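PDB 3SYJ: adhesion and penetration protein autotransporter from Haemophilus influenzae, which promotes adherence to and invasion of host cells, drives bacterial aggregation by self-association, and is probably a serine protease. Local coordinates for residues 291-294 / 300-303; 620-625 / 672-677; 641-646 / 692-697. One frame throughout, in Å; residues are numbered along the deposited sequence.

Interaction 1. Residues 291-294 / 300-303; sequences SITQ and SEIK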
loop_
_atom_site.group_PDB
_atom_site.type_symbol
_atom_site.label_atom_id
_atom_site.label_comp_id
_atom_site.label_asym_id
_atom_site.label_seq_id
_atom_site.Cartn_x
_atom_site.Cartn_y
_atom_site.Cartn_z
ATOM N N SER A 291 3.922 -74.506 27.657
ATOM C CA SER A 291 4.495 -74.210 28.961
ATOM C C SER A 291 5.124 -72.825 29.008
ATOM O O SER A 291 5.718 -72.365 28.031
ATOM C CB SER A 291 5.534 -75.268 29.326
ATOM O OG SER A 291 5.644 -75.385 30.726
ATOM N N ILE A 292 4.982 -72.166 30.149
ATOM C CA ILE A 292 5.621 -70.883 30.384
ATOM C C ILE A 292 6.527 -71.010 31.599
ATOM O O ILE A 292 6.068 -71.297 32.700
ATOM C CB ILE A 292 4.594 -69.764 30.658
ATOM C CG1 ILE A 292 3.818 -69.408 29.389
ATOM C CG2 ILE A 292 5.283 -68.527 31.204
ATOM C CD1 ILE A 292 2.715 -68.383 29.620
ATOM N N THR A 293 7.817 -70.793 31.396
ATOM C CA THR A 293 8.768 -70.831 32.496
ATOM C C THR A 293 9.051 -69.428 33.025
ATOM O O THR A 293 9.435 -68.534 32.276
ATOM C CB THR A 293 10.080 -71.515 32.080
ATOM O OG1 THR A 293 9.917 -72.940 32.156
ATOM C CG2 THR A 293 11.211 -71.089 32.992
ATOM N N GLN A 294 8.837 -69.198 34.300
ATOM C CA GLN A 294 9.139 -67.947 34.975
ATOM C C GLN A 294 10.463 -68.013 35.700
ATOM O O GLN A 294 10.651 -68.812 36.572
ATOM C CB GLN A 294 8.045 -67.665 35.986
ATOM C CG GLN A 294 7.871 -66.248 36.436
ATOM C CD GLN A 294 6.744 -66.120 37.415
ATOM O OE1 GLN A 294 5.874 -66.953 37.435
ATOM N NE2 GLN A 294 6.753 -65.085 38.228
ATOM N N SER A 300 7.940 -72.275 39.059
ATOM C CA SER A 300 8.747 -71.808 37.986
ATOM C C SER A 300 8.020 -72.113 36.700
ATOM O O SER A 300 8.077 -71.358 35.769
ATOM C CB SER A 300 10.114 -72.477 38.047
ATOM O OG SER A 300 9.998 -73.864 38.033
ATOM N N GLU A 301 7.338 -73.241 36.663
ATOM C CA GLU A 301 6.680 -73.596 35.407
ATOM C C GLU A 301 5.144 -73.563 35.454
ATOM O O GLU A 301 4.525 -74.035 36.409
ATOM C CB GLU A 301 7.177 -74.955 34.906
ATOM C CG GLU A 301 6.357 -75.537 33.759
ATOM C CD GLU A 301 7.126 -76.589 32.969
ATOM O OE1 GLU A 301 8.377 -76.513 32.959
ATOM O OE2 GLU A 301 6.486 -77.483 32.358
ATOM N N ILE A 302 4.544 -73.006 34.404
ATOM C CA ILE A 302 3.089 -72.913 34.282
ATOM C C ILE A 302 2.622 -73.590 32.996
ATOM O O ILE A 302 3.091 -73.243 31.916
ATOM C CB ILE A 302 2.617 -71.446 34.236
ATOM C CG1 ILE A 302 3.054 -70.686 35.494
ATOM C CG2 ILE A 302 1.112 -71.377 34.069
ATOM C CD1 ILE A 302 4.413 -69.998 35.378
ATOM N N LYS A 303 1.703 -74.548 33.103
ATOM C CA LYS A 303 1.190 -75.234 31.916
ATOM C C LYS A 303 0.159 -74.351 31.221
ATOM O O LYS A 303 -0.674 -73.741 31.882
ATOM C CB LYS A 303 0.537 -76.568 32.296
ATOM C CG LYS A 303 1.501 -77.686 32.686
ATOM C CD LYS A 303 2.511 -78.010 31.574
ATOM C CE LYS A 303 1.845 -78.423 30.248
ATOM N NZ LYS A 303 1.288 -79.818 30.230
#
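The beta hairpin of strands 289-294 and 301-308 sets I292 opposite I302 as an antiparallel hydrogen-bonded pair. I292 N gives its hydrogen to I302 O at 2.8 Å, nearly straight (167°) and in the carbonyl plane; the return bond, I302 N to I292 O at 2.9 Å, comes in tilted 23° from the carbonyl plane of I292. Two residues nearer the turn, Q294 N reaches S300 O at 2.7 Å. The non-hydrogen-bonded pairs flank I292 and I302: T293 with E301 on the turn side, S291 with K303 on the other. Their side chains share one face, where polar and charged groups suit a surface position. E301 extends from its strand with CG anti to the backbone N (chi1 169°), crossing T293 at a slant, and its OE2 comes to 2.8 Å from S291 OG. The isoleucines occupy the other face. I302 CD1 swings back over the partner strand to 3.4 Å from I292 O. Apolar I292 is buried against I282, L340 and F342, and the amide of Q294 bonds through NE2 to T273 OG1. Strand 289-294 runs between 301-308 and 279-285, pairing with the latter through backbone bonds of S291 with S283 and T293 with T281.

Interaction 2. Residues 620-625 / 672-677; sequences HDWINR and ICTRSD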
loop_
_atom_site.group_PDB
_atom_site.type_symbol
_atom_site.label_atom_id
_atom_site.label_comp_id
_atom_site.label_asym_id
_atom_site.label_seq_id
_atom_site.Cartn_x
_atom_site.Cartn_y
_atom_site.Cartn_z
ATOM N N HIS A 620 -28.168 -32.458 -4.436
ATOM C CA HIS A 620 -28.238 -31.256 -3.604
ATOM C C HIS A 620 -27.695 -31.499 -2.199
ATOM O O HIS A 620 -27.667 -30.591 -1.367
ATOM C CB HIS A 620 -29.684 -30.786 -3.482
ATOM C CG HIS A 620 -30.545 -31.706 -2.673
ATOM N ND1 HIS A 620 -31.251 -32.750 -3.234
ATOM C CD2 HIS A 620 -30.801 -31.750 -1.344
ATOM C CE1 HIS A 620 -31.907 -33.395 -2.286
ATOM N NE2 HIS A 620 -31.649 -32.811 -1.129
ATOM N N ASP A 621 -27.286 -32.731 -1.926
ATOM C CA ASP A 621 -26.861 -33.119 -0.587
ATOM C C ASP A 621 -25.408 -33.600 -0.625
ATOM O O ASP A 621 -25.134 -34.798 -0.755
ATOM C CB ASP A 621 -27.795 -34.212 -0.053
ATOM C CG ASP A 621 -27.396 -34.711 1.315
ATOM O OD1 ASP A 621 -26.611 -34.029 1.994
ATOM O OD2 ASP A 621 -27.872 -35.791 1.717
ATOM N N TRP A 622 -24.485 -32.641 -0.535
ATOM C CA TRP A 622 -23.046 -32.903 -0.570
ATOM C C TRP A 622 -22.362 -32.412 0.700
ATOM O O TRP A 622 -22.860 -31.509 1.373
ATOM C CB TRP A 622 -22.406 -32.195 -1.768
ATOM C CG TRP A 622 -22.491 -32.966 -3.040
ATOM C CD1 TRP A 622 -23.596 -33.585 -3.555
ATOM C CD2 TRP A 622 -21.429 -33.190 -3.980
ATOM N NE1 TRP A 622 -23.281 -34.192 -4.746
ATOM C CE2 TRP A 622 -21.960 -33.963 -5.030
ATOM C CE3 TRP A 622 -20.079 -32.821 -4.029
ATOM C CZ2 TRP A 622 -21.191 -34.367 -6.123
ATOM C CZ3 TRP A 622 -19.319 -33.225 -5.111
ATOM C CH2 TRP A 622 -19.877 -33.989 -6.145
ATOM N N ILE A 623 -21.213 -33.010 1.010
ATOM C CA ILE A 623 -20.369 -32.566 2.113
ATOM C C ILE A 623 -19.398 -31.488 1.637
ATOM O O ILE A 623 -18.735 -31.648 0.606
ATOM C CB ILE A 623 -19.551 -33.739 2.697
ATOM C CG1 ILE A 623 -20.486 -34.899 3.071
ATOM C CG2 ILE A 623 -18.732 -33.269 3.888
ATOM C CD1 ILE A 623 -19.797 -36.111 3.671
ATOM N N ASN A 624 -19.314 -30.390 2.385
ATOM C CA ASN A 624 -18.381 -29.314 2.057
ATOM C C ASN A 624 -16.989 -29.549 2.648
ATOM O O ASN A 624 -16.860 -29.965 3.804
ATOM C CB ASN A 624 -18.941 -27.968 2.517
ATOM C CG ASN A 624 -20.177 -27.556 1.731
ATOM O OD1 ASN A 624 -20.277 -27.802 0.525
ATOM N ND2 ASN A 624 -21.126 -26.932 2.414
ATOM N N ARG A 625 -15.953 -29.279 1.853
ATOM C CA ARG A 625 -14.574 -29.543 2.268
ATOM C C ARG A 625 -13.673 -28.300 2.291
ATOM O O ARG A 625 -13.976 -27.269 1.681
ATOM C CB ARG A 625 -13.936 -30.606 1.369
ATOM C CG ARG A 625 -14.684 -31.930 1.309
ATOM C CD ARG A 625 -14.795 -32.588 2.676
ATOM N NE ARG A 625 -14.901 -34.041 2.563
ATOM C CZ ARG A 625 -15.200 -34.859 3.567
ATOM N NH1 ARG A 625 -15.439 -34.368 4.772
ATOM N NH2 ARG A 625 -15.258 -36.170 3.362
ATOM N N ILE A 672 -17.689 -33.117 -13.136
ATOM C CA ILE A 672 -17.788 -33.467 -11.723
ATOM C C ILE A 672 -17.189 -34.852 -11.471
ATOM O O ILE A 672 -17.547 -35.824 -12.138
ATOM C CB ILE A 672 -19.255 -33.431 -11.237
ATOM C CG1 ILE A 672 -19.888 -32.066 -11.520
ATOM C CG2 ILE A 672 -19.348 -33.770 -9.750
ATOM C CD1 ILE A 672 -19.154 -30.907 -10.902
ATOM N N CYS A 673 -16.275 -34.931 -10.509
ATOM C CA CYS A 673 -15.623 -36.184 -10.150
ATOM C C CYS A 673 -16.139 -36.709 -8.826
ATOM O O CYS A 673 -16.075 -36.015 -7.814
ATOM C CB CYS A 673 -14.112 -35.986 -10.043
ATOM S SG CYS A 673 -13.291 -35.872 -11.615
ATOM N N THR A 674 -16.629 -37.944 -8.829
ATOM C CA THR A 674 -17.138 -38.569 -7.611
ATOM C C THR A 674 -16.718 -40.026 -7.569
ATOM O O THR A 674 -16.637 -40.685 -8.611
ATOM C CB THR A 674 -18.678 -38.530 -7.552
ATOM O OG1 THR A 674 -19.205 -39.182 -8.709
ATOM C CG2 THR A 674 -19.189 -37.103 -7.509
ATOM N N ARG A 675 -16.444 -40.525 -6.365
ATOM C CA ARG A 675 -16.117 -41.934 -6.177
ATOM C C ARG A 675 -17.285 -42.696 -5.549
ATOM O O ARG A 675 -17.915 -42.225 -4.606
ATOM C CB ARG A 675 -14.849 -42.124 -5.332
ATOM C CG ARG A 675 -14.764 -43.536 -4.760
ATOM C CD ARG A 675 -13.371 -44.142 -4.762
ATOM N NE ARG A 675 -12.714 -43.944 -3.482
ATOM C CZ ARG A 675 -11.921 -44.825 -2.875
ATOM N NH1 ARG A 675 -11.669 -46.015 -3.409
ATOM N NH2 ARG A 675 -11.387 -44.506 -1.704
ATOM N N SER A 676 -17.575 -43.877 -6.079
ATOM C CA SER A 676 -18.681 -44.672 -5.577
ATOM C C SER A 676 -18.286 -45.359 -4.286
ATOM O O SER A 676 -17.298 -46.090 -4.254
ATOM C CB SER A 676 -19.083 -45.717 -6.607
ATOM O OG SER A 676 -19.812 -46.765 -5.997
ATOM N N ASP A 677 -19.057 -45.128 -3.225
ATOM C CA ASP A 677 -18.857 -45.828 -1.956
ATOM C C ASP A 677 -19.045 -47.335 -2.125
ATOM O O ASP A 677 -18.444 -48.141 -1.402
ATOM C CB ASP A 677 -19.830 -45.319 -0.887
ATOM C CG ASP A 677 -19.452 -43.949 -0.356
ATOM O OD1 ASP A 677 -18.251 -43.612 -0.369
ATOM O OD2 ASP A 677 -20.355 -43.210 0.090
#
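W622 reaches out from strand 622-629 to touch I672 and T674 of strand 669-675, and the direct contact is wholly apolar. The far corner of the indole's six-membered ring does the touching: CH2 of W622 lies 3.5 Å from CG2 of T674, and the same CH2 is 3.7 Å from CG2 of I672. The adjoining ring atom, W622 CZ2, comes within 3.7 Å of T674 CG2, so the threonine methyl sits against that corner, its side chain crossing the tryptophan at about a right angle. A long aromatic suits the task, because the CA atoms of W622 and T674 stand 10.8 Å apart. At T674 the first torsion (chi1 58°) places OG1 between the backbone N and the carbonyl carbon and leaves the methyl beside the backbone N, directed at the indole. Covalent bonding plays its part on the opposite side of the strand: C673, pointing away from W622, forms the disulfide with C684 of strand 682-688. Polar bonds hold each segment elsewhere, D621 to T594 and H596, R625 to E497, D677 to R592. The contact itself therefore rests on dispersion and the exclusion of water from two methyls and an aromatic corner; it is small and non-directional, and its geometry is probably set by each strand's pairing with its own neighbours.

Interaction 3. Residues 641-646 / 692-697; sequences VSRNVS and TKVINS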
loop_
_atom_site.group_PDB
_atom_site.type_symbol
_atom_site.label_atom_id
_atom_site.label_comp_id
_atom_site.label_asym_id
_atom_site.label_seq_id
_atom_site.Cartn_x
_atom_site.Cartn_y
_atom_site.Cartn_z
ATOM N N VAL A 641 -10.485 -27.012 -8.978
ATOM C CA VAL A 641 -11.197 -26.925 -7.706
ATOM C C VAL A 641 -12.691 -26.923 -8.009
ATOM O O VAL A 641 -13.213 -25.975 -8.599
ATOM C CB VAL A 641 -10.808 -25.667 -6.916
ATOM C CG1 VAL A 641 -11.469 -25.670 -5.544
ATOM C CG2 VAL A 641 -9.289 -25.571 -6.788
ATOM N N SER A 642 -13.370 -27.997 -7.610
ATOM C CA SER A 642 -14.723 -28.278 -8.080
ATOM C C SER A 642 -15.717 -28.001 -6.955
ATOM O O SER A 642 -15.395 -27.299 -5.996
ATOM C CB SER A 642 -14.866 -29.768 -8.425
ATOM O OG SER A 642 -16.059 -30.027 -9.147
ATOM N N ARG A 643 -16.923 -28.551 -7.075
ATOM C CA ARG A 643 -18.073 -28.134 -6.274
ATOM C C ARG A 643 -17.945 -28.567 -4.825
ATOM O O ARG A 643 -17.269 -29.547 -4.521
ATOM C CB ARG A 643 -19.380 -28.674 -6.862
ATOM C CG ARG A 643 -19.403 -30.187 -7.097
ATOM C CD ARG A 643 -20.817 -30.675 -7.420
ATOM N NE ARG A 643 -21.712 -30.494 -6.279
ATOM C CZ ARG A 643 -22.972 -30.916 -6.235
ATOM N NH1 ARG A 643 -23.503 -31.555 -7.274
ATOM N NH2 ARG A 643 -23.704 -30.696 -5.148
ATOM N N ASN A 644 -18.613 -27.830 -3.944
ATOM C CA ASN A 644 -18.597 -28.100 -2.511
ATOM C C ASN A 644 -17.201 -28.075 -1.886
ATOM O O ASN A 644 -16.858 -28.903 -1.036
ATOM C CB ASN A 644 -19.353 -29.390 -2.182
ATOM C CG ASN A 644 -20.818 -29.323 -2.600
ATOM O OD1 ASN A 644 -21.183 -29.806 -3.673
ATOM N ND2 ASN A 644 -21.659 -28.698 -1.765
ATOM N N VAL A 645 -16.400 -27.111 -2.317
ATOM C CA VAL A 645 -15.175 -26.772 -1.620
ATOM C C VAL A 645 -15.424 -25.424 -0.963
ATOM O O VAL A 645 -15.574 -24.406 -1.645
ATOM C CB VAL A 645 -13.968 -26.664 -2.569
ATOM C CG1 VAL A 645 -12.730 -26.247 -1.795
ATOM C CG2 VAL A 645 -13.734 -27.988 -3.303
ATOM N N SER A 646 -15.503 -25.426 0.364
ATOM C CA SER A 646 -15.795 -24.208 1.102
ATOM C C SER A 646 -14.675 -23.208 0.914
ATOM O O SER A 646 -14.911 -22.019 0.711
ATOM C CB SER A 646 -15.970 -24.510 2.587
ATOM O OG SER A 646 -17.182 -25.196 2.815
ATOM N N THR A 692 -32.239 -25.524 -9.158
ATOM C CA THR A 692 -32.156 -24.420 -8.208
ATOM C C THR A 692 -31.686 -24.902 -6.836
ATOM O O THR A 692 -30.871 -24.250 -6.178
ATOM C CB THR A 692 -33.536 -23.728 -8.063
ATOM O OG1 THR A 692 -33.990 -23.293 -9.350
ATOM C CG2 THR A 692 -33.465 -22.529 -7.128
ATOM N N LYS A 693 -32.210 -26.048 -6.416
ATOM C CA LYS A 693 -31.903 -26.614 -5.111
ATOM C C LYS A 693 -30.436 -27.002 -5.047
ATOM O O LYS A 693 -29.761 -26.769 -4.044
ATOM C CB LYS A 693 -32.785 -27.838 -4.863
ATOM C CG LYS A 693 -32.501 -28.575 -3.565
ATOM C CD LYS A 693 -32.992 -27.796 -2.354
ATOM C CE LYS A 693 -33.105 -28.693 -1.116
ATOM N NZ LYS A 693 -34.138 -29.775 -1.258
ATOM N N VAL A 694 -29.948 -27.596 -6.130
ATOM C CA VAL A 694 -28.555 -27.987 -6.222
ATOM C C VAL A 694 -27.675 -26.745 -6.253
ATOM O O VAL A 694 -26.706 -26.641 -5.508
ATOM C CB VAL A 694 -28.296 -28.846 -7.470
ATOM C CG1 VAL A 694 -26.834 -29.234 -7.547
ATOM C CG2 VAL A 694 -29.182 -30.088 -7.462
ATOM N N ILE A 695 -28.026 -25.796 -7.113
ATOM C CA ILE A 695 -27.264 -24.565 -7.253
ATOM C C ILE A 695 -27.149 -23.831 -5.928
ATOM O O ILE A 695 -26.075 -23.334 -5.571
ATOM C CB ILE A 695 -27.894 -23.633 -8.308
ATOM C CG1 ILE A 695 -27.667 -24.198 -9.709
ATOM C CG2 ILE A 695 -27.330 -22.221 -8.205
ATOM C CD1 ILE A 695 -28.611 -23.639 -10.739
ATOM N N ASN A 696 -28.251 -23.770 -5.192
ATOM C CA ASN A 696 -28.269 -23.037 -3.931
ATOM C C ASN A 696 -27.510 -23.756 -2.828
ATOM O O ASN A 696 -27.174 -23.150 -1.815
ATOM C CB ASN A 696 -29.707 -22.765 -3.470
ATOM C CG ASN A 696 -30.397 -21.690 -4.295
ATOM O OD1 ASN A 696 -29.751 -20.797 -4.854
ATOM N ND2 ASN A 696 -31.720 -21.768 -4.367
ATOM N N SER A 697 -27.249 -25.047 -3.020
ATOM C CA SER A 697 -26.579 -25.839 -1.998
ATOM C C SER A 697 -25.058 -25.756 -2.129
ATOM O O SER A 697 -24.329 -26.111 -1.211
ATOM C CB SER A 697 -27.023 -27.298 -2.067
ATOM O OG SER A 697 -26.260 -27.998 -3.035
HETATM O O HOH W 1 -24.436 -29.769 -2.109
#
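The guanidinium of R643 and the amide of N644 form the flat heart of this contact, beside V694 and S697 of helix 692-697, which approach the guanidinium obliquely. Over one face of the guanidinium lies the indole of W622, nearly parallel to it, in a cation-pi interaction. At the guanidinium edge, in its plane, lie CG of N644 and an ordered water. R643 NE donates to N644 OD1 at 2.7 Å, approaching almost in line with the carbonyl (C=O...donor angle 169°). A weak bond from R643 NH2 reaches the same OD1 at 3.1 Å; one good bond and one weak one restrain the rotation of both groups. R643 is put there by a first torsion of 53°, which lodges CG between the backbone N and the carbonyl carbon, and by a bend further along its chain. N644 takes a left-handed backbone conformation, which asparagine tolerates well.

The helix is reached chiefly through the water. It accepts from N644 ND2 at 3.0 Å and weakly from R643 NH2 at 3.3 Å, and it donates to S697 OG at 2.7 Å. A small hydroxyl suits this place because it can accept and donate at once: S697 OG passes its own hydrogen to V694 O at 2.9 Å, a carbonyl that also takes the hydrogen of S697 N. Direct van der Waals contact is slight: V694 CG1 lies 4.1 Å from R643 NH1. A salt bridge from R643 NH1 to D619 probably offsets the charge of the buried arginine.

Residues 642-644 form the turn between strands 638-641 and 645-654 of the beta-solenoid, with backbone bonds from R643 to G591 and from N644 to R625. Helix 692-697 packs outside this turn, next to H620 and L689, while I672 of strand 669-675 touches S642 and R643.

How the interactions relate
Interaction 1 is a surface hairpin about 58 Å, centre to centre, from interaction 2 and 66 Å from interaction 3; it relies on regular backbone bonds between strands close in sequence. The other two join segments more than 40 residues apart in the beta-solenoid, with centres 10 Å from each other. Their first segments lie on neighbouring strands, 622-629 and 645-654, and meet directly: N624 OD1 is 2.8 Å from N644 ND2, a probable hydrogen bond. Interaction 2 is partly exposed and purely apolar, whereas interaction 3 is buried yet polar, with one water bridging R643 and N644 to S697 of the helix. W622 serves both, its indole corner meeting methyls in one and its ring an arginine in the other.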